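Local coordinates for protein tyrocidine synthetase 3 (Brevibacillus brevis, PDB 2JGP) that forms peptide bonds in the nonribosomal synthesis of the antibiotic tyrocidine, here as a peptidyl carrier domain joined to a condensation domain, at residues A461-F467 against G479-S483; L329-L334 against V431-Q435; S87-V91 against R250-F256; A95-V99 against P161-I165. All coordinates share one frame; numbering follows the deposited sequence.

Interaction 1 (A461-F467 against G479-S483)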
# COMPACT_ATOMS: atom_id res chain seq x y z
N ALA A 461 10.21 11.86 8.37
CA ALA A 461 10.29 11.62 6.93
C ALA A 461 11.31 10.52 6.62
O ALA A 461 12.51 10.75 6.71
CB ALA A 461 10.66 12.91 6.21
N LYS A 462 10.82 9.34 6.25
CA LYS A 462 11.71 8.22 5.91
C LYS A 462 12.47 8.47 4.60
O LYS A 462 13.61 8.03 4.45
CB LYS A 462 10.93 6.90 5.81
CG LYS A 462 11.83 5.66 5.74
CD LYS A 462 11.05 4.41 5.34
CE LYS A 462 11.97 3.32 4.81
NZ LYS A 462 11.21 2.25 4.08
N PHE A 463 11.84 9.18 3.67
CA PHE A 463 12.41 9.43 2.34
C PHE A 463 12.68 10.91 2.14
O PHE A 463 12.20 11.73 2.92
CB PHE A 463 11.45 8.92 1.28
CG PHE A 463 11.11 7.47 1.43
CD1 PHE A 463 9.96 7.07 2.09
CD2 PHE A 463 11.96 6.50 0.93
CE1 PHE A 463 9.65 5.73 2.23
CE2 PHE A 463 11.67 5.15 1.07
CZ PHE A 463 10.51 4.77 1.73
N ASP A 464 13.46 11.25 1.11
CA ASP A 464 13.75 12.65 0.80
C ASP A 464 12.46 13.44 0.77
O ASP A 464 12.37 14.53 1.34
CB ASP A 464 14.43 12.80 -0.56
CG ASP A 464 15.87 12.36 -0.55
OD1 ASP A 464 16.32 11.81 0.48
OD2 ASP A 464 16.54 12.57 -1.57
N LEU A 465 11.47 12.87 0.10
CA LEU A 465 10.13 13.39 0.18
C LEU A 465 9.09 12.34 -0.20
O LEU A 465 9.36 11.42 -0.97
CB LEU A 465 9.99 14.66 -0.67
CG LEU A 465 9.86 14.56 -2.19
CD1 LEU A 465 8.41 14.42 -2.57
CD2 LEU A 465 10.46 15.79 -2.86
N THR A 466 7.91 12.47 0.40
CA THR A 466 6.76 11.63 0.07
C THR A 466 5.68 12.54 -0.48
O THR A 466 5.25 13.48 0.19
CB THR A 466 6.23 10.91 1.32
OG1 THR A 466 7.23 10.00 1.80
CG2 THR A 466 4.95 10.14 1.00
N PHE A 467 5.25 12.25 -1.71
CA PHE A 467 4.29 13.07 -2.42
C PHE A 467 2.94 12.37 -2.31
O PHE A 467 2.82 11.22 -2.71
CB PHE A 467 4.71 13.20 -3.89
CG PHE A 467 3.79 14.06 -4.72
CD1 PHE A 467 4.13 15.37 -5.01
CD2 PHE A 467 2.60 13.55 -5.23
CE1 PHE A 467 3.30 16.16 -5.78
CE2 PHE A 467 1.77 14.34 -6.00
CZ PHE A 467 2.12 15.65 -6.27
N GLY A 479 -0.09 16.92 -1.10
CA GLY A 479 0.72 17.00 0.12
C GLY A 479 2.14 16.54 -0.14
O GLY A 479 2.36 15.56 -0.86
N VAL A 480 3.10 17.24 0.45
CA VAL A 480 4.51 16.84 0.38
C VAL A 480 5.09 16.83 1.78
O VAL A 480 5.10 17.85 2.47
CB VAL A 480 5.33 17.77 -0.54
CG1 VAL A 480 6.80 17.34 -0.57
CG2 VAL A 480 4.75 17.76 -1.95
N GLU A 481 5.52 15.64 2.21
CA GLU A 481 6.26 15.45 3.44
C GLU A 481 7.72 15.35 3.02
O GLU A 481 8.06 14.50 2.20
CB GLU A 481 5.81 14.17 4.13
CG GLU A 481 6.65 13.75 5.32
CD GLU A 481 6.33 12.33 5.75
OE1 GLU A 481 5.34 12.15 6.48
OE2 GLU A 481 7.08 11.41 5.34
N TYR A 482 8.57 16.20 3.57
CA TYR A 482 9.94 16.31 3.09
C TYR A 482 10.95 16.37 4.22
O TYR A 482 10.62 16.76 5.34
CB TYR A 482 10.09 17.55 2.20
CG TYR A 482 9.78 18.85 2.90
CD1 TYR A 482 10.79 19.59 3.52
CD2 TYR A 482 8.49 19.36 2.93
CE1 TYR A 482 10.51 20.79 4.17
CE2 TYR A 482 8.20 20.56 3.58
CZ TYR A 482 9.22 21.27 4.19
OH TYR A 482 8.94 22.44 4.82
N SER A 483 12.19 16.00 3.89
CA SER A 483 13.30 16.04 4.83
C SER A 483 13.68 17.49 5.13
O SER A 483 14.04 18.23 4.23
CB SER A 483 14.51 15.32 4.24
OG SER A 483 14.21 13.97 3.96
O HOH W 1 14.44 11.98 5.46
O HOH W 2 8.08 8.99 6.03
O HOH W 3 8.96 11.09 3.46

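Interaction 2 (L329-L334 against V431-Q435)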
# COMPACT_ATOMS: atom_id res chain seq x y z
N LEU A 329 -6.75 7.73 -12.55
CA LEU A 329 -6.26 9.01 -12.04
C LEU A 329 -4.92 8.80 -11.35
O LEU A 329 -3.99 9.59 -11.52
CB LEU A 329 -7.27 9.64 -11.08
CG LEU A 329 -6.84 10.95 -10.43
CD1 LEU A 329 -6.42 11.99 -11.47
CD2 LEU A 329 -7.95 11.49 -9.55
N TYR A 330 -4.80 7.71 -10.60
CA TYR A 330 -3.54 7.31 -10.00
C TYR A 330 -2.39 7.34 -11.01
O TYR A 330 -1.33 7.93 -10.74
CB TYR A 330 -3.66 5.90 -9.41
CG TYR A 330 -2.41 5.40 -8.73
CD1 TYR A 330 -2.28 5.49 -7.35
CD2 TYR A 330 -1.37 4.84 -9.46
CE1 TYR A 330 -1.14 5.03 -6.71
CE2 TYR A 330 -0.22 4.39 -8.84
CZ TYR A 330 -0.12 4.49 -7.46
OH TYR A 330 1.01 4.04 -6.83
N MET A 331 -2.59 6.71 -12.16
CA MET A 331 -1.55 6.64 -13.19
C MET A 331 -1.20 8.01 -13.78
O MET A 331 -0.03 8.29 -14.03
CB MET A 331 -1.97 5.71 -14.33
CG MET A 331 -2.00 4.22 -13.96
SD MET A 331 -2.81 3.29 -15.28
CE MET A 331 -2.95 1.67 -14.52
N VAL A 332 -2.21 8.83 -14.02
CA VAL A 332 -2.01 10.17 -14.58
C VAL A 332 -1.14 10.99 -13.63
O VAL A 332 -0.14 11.59 -14.04
CB VAL A 332 -3.36 10.88 -14.80
CG1 VAL A 332 -3.16 12.36 -15.14
CG2 VAL A 332 -4.17 10.17 -15.90
N LEU A 333 -1.50 10.99 -12.36
CA LEU A 333 -0.75 11.71 -11.32
C LEU A 333 0.67 11.18 -11.14
O LEU A 333 1.62 11.96 -10.99
CB LEU A 333 -1.50 11.66 -10.00
CG LEU A 333 -2.89 12.29 -9.97
CD1 LEU A 333 -3.55 12.02 -8.63
CD2 LEU A 333 -2.83 13.77 -10.27
N LEU A 334 0.83 9.86 -11.16
CA LEU A 334 2.16 9.26 -11.08
C LEU A 334 3.00 9.69 -12.28
O LEU A 334 4.19 10.00 -12.14
CB LEU A 334 2.09 7.73 -11.01
CG LEU A 334 3.43 6.98 -11.00
CD1 LEU A 334 4.32 7.43 -9.83
CD2 LEU A 334 3.17 5.48 -10.96
N VAL A 431 8.55 8.68 -2.55
CA VAL A 431 7.37 7.83 -2.56
C VAL A 431 6.17 8.64 -3.06
O VAL A 431 6.07 9.83 -2.78
CB VAL A 431 7.07 7.27 -1.14
CG1 VAL A 431 5.67 6.70 -1.05
CG2 VAL A 431 8.11 6.23 -0.76
N PHE A 432 5.29 7.98 -3.81
CA PHE A 432 4.05 8.58 -4.30
C PHE A 432 2.87 7.78 -3.76
O PHE A 432 2.88 6.55 -3.84
CB PHE A 432 4.04 8.57 -5.83
CG PHE A 432 2.72 8.98 -6.43
CD1 PHE A 432 2.43 10.31 -6.62
CD2 PHE A 432 1.78 8.02 -6.78
CE1 PHE A 432 1.21 10.70 -7.16
CE2 PHE A 432 0.56 8.40 -7.32
CZ PHE A 432 0.27 9.74 -7.51
N THR A 433 1.88 8.47 -3.21
CA THR A 433 0.62 7.82 -2.79
C THR A 433 -0.60 8.62 -3.24
O THR A 433 -0.53 9.83 -3.43
CB THR A 433 0.52 7.62 -1.26
OG1 THR A 433 0.32 8.88 -0.60
CG2 THR A 433 1.77 6.95 -0.71
N PHE A 434 -1.73 7.92 -3.42
CA PHE A 434 -3.00 8.56 -3.78
C PHE A 434 -4.12 7.93 -2.96
O PHE A 434 -4.25 6.71 -2.91
CB PHE A 434 -3.26 8.43 -5.29
CG PHE A 434 -4.63 8.91 -5.71
CD1 PHE A 434 -4.99 10.24 -5.54
CD2 PHE A 434 -5.55 8.03 -6.27
CE1 PHE A 434 -6.25 10.69 -5.92
CE2 PHE A 434 -6.82 8.48 -6.65
CZ PHE A 434 -7.16 9.81 -6.48
N GLN A 435 -4.92 8.77 -2.29
CA GLN A 435 -5.99 8.30 -1.39
C GLN A 435 -7.30 9.03 -1.67
O GLN A 435 -7.31 10.05 -2.36
CB GLN A 435 -5.59 8.49 0.08
CG GLN A 435 -4.11 8.23 0.41
CD GLN A 435 -3.25 9.49 0.36
OE1 GLN A 435 -2.41 9.65 -0.52
NE2 GLN A 435 -3.46 10.38 1.33
O HOH W 4 1.12 4.37 -4.12

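Interaction 3 (S87-V91 against R250-F256)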
# COMPACT_ATOMS: atom_id res chain seq x y z
N SER A 87 -3.51 -19.51 -4.44
CA SER A 87 -4.67 -19.68 -3.57
C SER A 87 -4.27 -19.75 -2.10
O SER A 87 -3.37 -20.51 -1.73
CB SER A 87 -5.43 -20.95 -3.96
OG SER A 87 -6.45 -21.24 -3.03
N ILE A 88 -4.94 -18.97 -1.27
CA ILE A 88 -4.71 -18.96 0.18
C ILE A 88 -5.89 -19.61 0.89
O ILE A 88 -7.00 -19.08 0.87
CB ILE A 88 -4.51 -17.53 0.70
CG1 ILE A 88 -3.33 -16.85 -0.00
CG2 ILE A 88 -4.26 -17.54 2.20
CD1 ILE A 88 -3.21 -15.38 0.32
N GLU A 89 -5.64 -20.76 1.51
CA GLU A 89 -6.68 -21.53 2.21
C GLU A 89 -6.32 -21.70 3.69
O GLU A 89 -5.15 -21.54 4.06
CB GLU A 89 -6.82 -22.91 1.55
CG GLU A 89 -7.07 -22.87 0.05
CD GLU A 89 -8.47 -22.38 -0.30
OE1 GLU A 89 -8.62 -21.19 -0.66
OE2 GLU A 89 -9.41 -23.19 -0.20
N PRO A 90 -7.31 -22.02 4.54
CA PRO A 90 -7.03 -22.29 5.96
C PRO A 90 -5.97 -23.37 6.13
O PRO A 90 -6.02 -24.40 5.45
CB PRO A 90 -8.38 -22.76 6.51
CG PRO A 90 -9.38 -22.16 5.61
CD PRO A 90 -8.75 -22.14 4.25
N VAL A 91 -5.01 -23.14 7.02
CA VAL A 91 -3.88 -24.05 7.19
C VAL A 91 -4.09 -25.01 8.35
O VAL A 91 -4.88 -24.74 9.26
CB VAL A 91 -2.56 -23.27 7.39
CG1 VAL A 91 -2.31 -22.35 6.20
CG2 VAL A 91 -2.59 -22.48 8.69
N ARG A 250 -12.98 -15.67 7.17
CA ARG A 250 -12.64 -16.95 6.55
C ARG A 250 -11.16 -17.28 6.67
O ARG A 250 -10.78 -18.43 6.91
CB ARG A 250 -13.01 -16.96 5.06
CG ARG A 250 -12.59 -18.24 4.35
CD ARG A 250 -13.11 -18.37 2.94
NE ARG A 250 -12.77 -19.70 2.44
CZ ARG A 250 -11.61 -20.03 1.86
NH1 ARG A 250 -10.65 -19.13 1.67
NH2 ARG A 250 -11.41 -21.28 1.47
N ILE A 251 -10.33 -16.26 6.46
CA ILE A 251 -8.89 -16.42 6.34
C ILE A 251 -8.20 -15.54 7.38
O ILE A 251 -8.65 -14.42 7.65
CB ILE A 251 -8.43 -16.04 4.90
CG1 ILE A 251 -9.11 -16.94 3.85
CG2 ILE A 251 -6.93 -16.15 4.75
CD1 ILE A 251 -8.75 -18.42 3.95
N GLN A 252 -7.12 -16.06 7.96
CA GLN A 252 -6.36 -15.30 8.95
C GLN A 252 -4.94 -15.03 8.48
O GLN A 252 -4.49 -15.56 7.47
CB GLN A 252 -6.37 -16.01 10.31
CG GLN A 252 -7.48 -15.52 11.24
CD GLN A 252 -7.20 -14.16 11.85
OE1 GLN A 252 -6.15 -13.54 11.60
NE2 GLN A 252 -8.15 -13.66 12.65
N TYR A 253 -4.23 -14.15 9.20
CA TYR A 253 -2.88 -13.76 8.77
C TYR A 253 -1.95 -14.96 8.65
O TYR A 253 -1.18 -15.05 7.70
CB TYR A 253 -2.26 -12.71 9.70
CG TYR A 253 -1.06 -12.05 9.08
CD1 TYR A 253 -1.21 -11.00 8.18
CD2 TYR A 253 0.24 -12.48 9.36
CE1 TYR A 253 -0.13 -10.40 7.58
CE2 TYR A 253 1.33 -11.88 8.77
CZ TYR A 253 1.15 -10.83 7.88
OH TYR A 253 2.23 -10.22 7.29
N LYS A 254 -2.03 -15.91 9.58
CA LYS A 254 -1.13 -17.07 9.54
C LYS A 254 -1.33 -17.91 8.27
O LYS A 254 -0.39 -18.53 7.78
CB LYS A 254 -1.27 -17.94 10.80
CG LYS A 254 -2.59 -18.68 10.96
CD LYS A 254 -2.60 -19.37 12.32
CE LYS A 254 -3.74 -20.36 12.44
NZ LYS A 254 -5.07 -19.70 12.43
N ASP A 255 -2.56 -17.90 7.74
CA ASP A 255 -2.87 -18.58 6.48
C ASP A 255 -2.10 -17.92 5.34
O ASP A 255 -1.51 -18.60 4.49
CB ASP A 255 -4.37 -18.53 6.18
CG ASP A 255 -5.22 -19.21 7.25
OD1 ASP A 255 -4.79 -20.26 7.79
OD2 ASP A 255 -6.34 -18.71 7.52
N PHE A 256 -2.11 -16.59 5.31
CA PHE A 256 -1.33 -15.82 4.35
C PHE A 256 0.17 -16.10 4.50
O PHE A 256 0.86 -16.32 3.51
CB PHE A 256 -1.61 -14.31 4.48
CG PHE A 256 -0.58 -13.44 3.81
CD1 PHE A 256 -0.54 -13.31 2.43
CD2 PHE A 256 0.35 -12.74 4.57
CE1 PHE A 256 0.41 -12.51 1.82
CE2 PHE A 256 1.30 -11.94 3.97
CZ PHE A 256 1.33 -11.82 2.60
O HOH W 5 -2.71 -20.80 3.07

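Interaction 4 (A95-V99 against P161-I165)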
# COMPACT_ATOMS: atom_id res chain seq x y z
N ALA A 95 2.24 -25.82 16.02
CA ALA A 95 2.74 -25.20 17.25
C ALA A 95 3.13 -23.75 17.02
O ALA A 95 2.85 -22.87 17.84
CB ALA A 95 3.93 -26.00 17.80
N TYR A 96 3.78 -23.50 15.88
CA TYR A 96 4.17 -22.16 15.46
C TYR A 96 3.91 -22.03 13.98
O TYR A 96 3.76 -23.04 13.28
CB TYR A 96 5.67 -21.93 15.70
CG TYR A 96 6.14 -22.14 17.11
CD1 TYR A 96 6.66 -23.37 17.51
CD2 TYR A 96 6.09 -21.11 18.05
CE1 TYR A 96 7.11 -23.57 18.81
CE2 TYR A 96 6.54 -21.30 19.34
CZ TYR A 96 7.05 -22.53 19.72
OH TYR A 96 7.49 -22.74 20.99
N TYR A 97 3.89 -20.80 13.49
CA TYR A 97 3.68 -20.53 12.07
C TYR A 97 4.79 -19.62 11.56
O TYR A 97 5.30 -18.79 12.31
CB TYR A 97 2.31 -19.90 11.86
CG TYR A 97 1.19 -20.76 12.39
CD1 TYR A 97 0.75 -20.62 13.70
CD2 TYR A 97 0.59 -21.73 11.59
CE1 TYR A 97 -0.28 -21.42 14.20
CE2 TYR A 97 -0.44 -22.53 12.08
CZ TYR A 97 -0.86 -22.37 13.38
OH TYR A 97 -1.88 -23.17 13.86
N PRO A 98 5.16 -19.77 10.27
CA PRO A 98 6.19 -18.87 9.77
C PRO A 98 5.72 -17.42 9.84
O PRO A 98 4.52 -17.14 9.74
CB PRO A 98 6.37 -19.31 8.31
CG PRO A 98 5.10 -20.02 7.95
CD PRO A 98 4.65 -20.68 9.22
N VAL A 99 6.67 -16.50 10.02
CA VAL A 99 6.38 -15.09 9.81
C VAL A 99 6.35 -14.78 8.32
O VAL A 99 6.95 -15.50 7.52
CB VAL A 99 7.41 -14.18 10.51
CG1 VAL A 99 7.34 -14.38 12.01
CG2 VAL A 99 8.81 -14.45 9.99
N PRO A 161 12.48 -16.20 13.17
CA PRO A 161 11.34 -15.65 13.90
C PRO A 161 10.10 -16.42 13.47
O PRO A 161 9.97 -16.76 12.29
CB PRO A 161 11.26 -14.20 13.40
CG PRO A 161 12.56 -13.93 12.71
CD PRO A 161 13.08 -15.22 12.25
N VAL A 162 9.22 -16.73 14.42
CA VAL A 162 7.96 -17.40 14.11
C VAL A 162 6.82 -16.77 14.89
O VAL A 162 7.03 -16.16 15.95
CB VAL A 162 8.00 -18.91 14.42
CG1 VAL A 162 8.99 -19.63 13.51
CG2 VAL A 162 8.36 -19.15 15.90
N GLN A 163 5.61 -16.93 14.35
CA GLN A 163 4.40 -16.46 14.99
C GLN A 163 3.90 -17.49 15.98
O GLN A 163 3.77 -18.67 15.65
CB GLN A 163 3.31 -16.20 13.96
CG GLN A 163 3.69 -15.21 12.90
CD GLN A 163 2.52 -14.87 12.01
OE1 GLN A 163 1.64 -14.10 12.39
NE2 GLN A 163 2.49 -15.47 10.81
N ASN A 164 3.64 -17.03 17.20
CA ASN A 164 3.09 -17.85 18.26
C ASN A 164 1.69 -17.32 18.54
O ASN A 164 1.53 -16.22 19.07
CB ASN A 164 4.00 -17.78 19.49
CG ASN A 164 3.63 -18.79 20.56
OD1 ASN A 164 2.64 -19.50 20.46
ND2 ASN A 164 4.45 -18.85 21.62
N ILE A 165 0.68 -18.09 18.15
CA ILE A 165 -0.71 -17.65 18.25
C ILE A 165 -1.29 -18.15 19.56
O ILE A 165 -1.27 -19.36 19.83
CB ILE A 165 -1.57 -18.21 17.09
CG1 ILE A 165 -0.88 -17.99 15.74
CG2 ILE A 165 -2.96 -17.57 17.09
CD1 ILE A 165 -0.62 -16.57 15.41
O HOH W 6 0.90 -20.86 17.70
O HOH W 7 9.40 -18.11 10.04

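Interaction 1 (A461-F467 against G479-S483)
Val480 is the bump that fills the hollow between Leu465 and Phe467. Its two methyls divide the work. CG1 lies 3.9 Å from Leu465 CD1, and CG2 lies 3.9 Å from Phe467 CD1. Leu465 CG sits between its backbone N and carbonyl carbon (chi1 77°), and from there the CD1 branch ends beside the valine. On the same face Leu465 CB meets Tyr482 CB at 4.1 Å, while the tyrosine ring leads away to Arg489 and Met492 of helix 489-508. That helix also covers Val480.

The two segments belong to the hairpin of strands 465-471 and 476-483, the central pair of a four-stranded sheet in the condensation domain. Thr466 and Glu481 form its antiparallel hydrogen-bonded pair here. Thr466 N bonds to Glu481 O at 2.7 Å, and Glu481 N bonds back to Thr466 O at 3.0 Å. Just before strand 465-471 begins, Asp464 O accepts from Ser483 N at 2.9 Å. The Asp464 carboxylate has its own partner, Arg295.

The other face carries Thr466 and Glu481 side by side, pointing the same way. Glu481 stretches out with CG anti to the backbone N (chi1 171°), which brings its carboxylate to the turn at Ala461. OE2 rests 3.6 Å from Ala461 CA, and Ala461 CB fits between this carboxylate and the backbone of Tyr482. Waters bridge the polar groups on this side. One water lies within bonding distance of Glu481 OE2 and Thr466 OG1; a second accepts from Lys462 N and probably donates to OE2.

Interaction 2 (L329-L334 against V431-Q435)
Phe432 and Phe434 reach from strand 431-435 to helix 329-334 and fit around Tyr330 and three leucines. Phe432 turns an edge to the face of Tyr330. This T-shaped pair has its ring centroids 5.3 Å apart and its planes at 78°. Phe432 CE2 is the atom over the tyrosine face, 3.8 Å from Tyr330 CE1. Leu334 lies over one face of the Phe432 ring. The far end of the same ring meets the helix, with Phe432 CZ 3.6 Å from Leu333 CB.

Phe434 is used at both ends. Its CB lies 3.7 Å from Tyr330 CD1, and its CZ touches Leu329 CD2 at 3.6 Å. Leu333 CD1 comes in against CD1 and CE1 of the Phe434 ring. Tyr330 passes both phenylalanines in the opposite sense and heads for the strand. There a water bonds to Tyr330 OH at 2.7 Å and donates to Phe432 O at 2.8 Å, tying the phenol to the backbone.

The torsions and the sheet set these positions. Both phenylalanines hold CG anti to the backbone N (chi1 171° at Phe432), and being two residues apart they leave the same side of the strand. The backbone of Phe432 bonds to Gly353, and that of Thr433 to Phe467 and Ala469. On the helix, Leu329 also packs on helix 312-325, and Leu334 on helix 387-403. Helix and strand run roughly antiparallel, at 147°. The arrangement is that of a helix layer packed on a sheet, as in the alpha/beta fold of the CoA-dependent acyltransferase clan.

Interaction 3 (S87-V91 against R250-F256)
Loop residues Ile88 to Val91 run past the start of helix 253-263, with the CA atoms of Pro90 and Asp255 5.6 Å apart. Val91 N bonds to Asp255 OD1 at 3.0 Å. The donor comes from above the carboxylate plane, 48° out of it. The other oxygen is taken too: Gln252 N, at the N-cap, bonds to Asp255 OD2 at 2.8 Å. The Asp255 side chain thus bonds back to the N-cap backbone. The aspartate is therefore held at both oxygens, and it ties the loop to the helix start. A water backs this up by donating to Glu89 O and Asp255 O.

Glu89 and Arg250 form a salt bridge, OE2 to NH2 at 3.2 Å. Glu89 OE2 lies in the guanidinium plane, at its edge, but the N-H meets that oxygen from above the carboxylate plane. The Glu89 chain is bent at chi2 (-72°), which turns its end back to the arginine. Pro90 CD lies over one guanidinium face. Arg250 NH1 has a second partner in Asp363.

Ile88 and Pro90 supply the apolar part. Pro90 CD meets Ile251 CD1 at 3.7 Å. Ile88 CG2 meets Ile251 CG2 at 3.9 Å, and Ile88 CD1 lies at the edge of the Phe256 ring, 4.0 Å from CD1. Further along helix 253-263, Ile88 touches Trp259 and Val91 touches Val258. The loop follows helix 70-79 and leads to strand 97-98, where Val91 also rests on Tyr97.

Interaction 4 (A95-V99 against P161-I165)
Gln163 and Tyr97 pair through their backbones, and the Gln163 side chain then runs along the neighbouring segment. Its CB lies 3.7 Å from Tyr97 O. CG comes next and meets the Val99 CG1 methyl at 3.8 Å. The chain is extended beyond CG (chi2 -173°), which carries the amide to Pro98. CD passes Pro98 O, and NE2 beyond it donates to that same oxygen at 2.8 Å. That bond is nearly straight, at 169°. The acceptor lies in the plane of the Gln163 amide, while the N-H comes in tilted from the Pro98 carbonyl plane. OE1 has a weak bond to Gln103.

The backbone pair is antiparallel and hydrogen-bonded: Tyr97 N to Gln163 O at 3.0 Å, and Gln163 N to Tyr97 O at 2.8 Å. It adds the short, weakly bonded strand 97-98 to the edge of a small antiparallel sheet, whose other strands are 160-165 and 152-157. Helix 253-263 packs against this sheet through Tyr253 and Ala257, which touch Gln163.

Tyr96 and Tyr97 diverge. Tyr96 CD2 touches Val162 CG2 at 3.7 Å, and the far part of its ring meets the Asn164 amide with the two planes 65° apart. Tyr97 crosses Ile165 at about a right angle, CD1 to CG1 at 3.7 Å, and its hydroxyl bonds to Gln94 N. Two waters extend the pairing: one joins Ala95 O to Ile165 N, the other Val99 N to Pro161 O.

The four contacts form two groups. Interactions 1 and 2 have centres about 15 Å apart and share a sheet, in which strands 465-471 and 430-435 are neighbours. Phe467 N lies 2.8 Å from Val431 O, a probable hydrogen bond, and Phe467 CD2 packs on Phe432 CD1 at 3.5 Å. Interactions 3 and 4 have centres about 14 Å apart. They meet where Lys254 CD packs on Tyr97 CZ at 3.6 Å. The groups do not touch: the centres of interactions 1 and 3 are about 35 Å apart, on opposite sides of the chain's centre. The sodium ion, at Gln396 and Asp400, is about 14 Å from the Leu334 side chain of interaction 2.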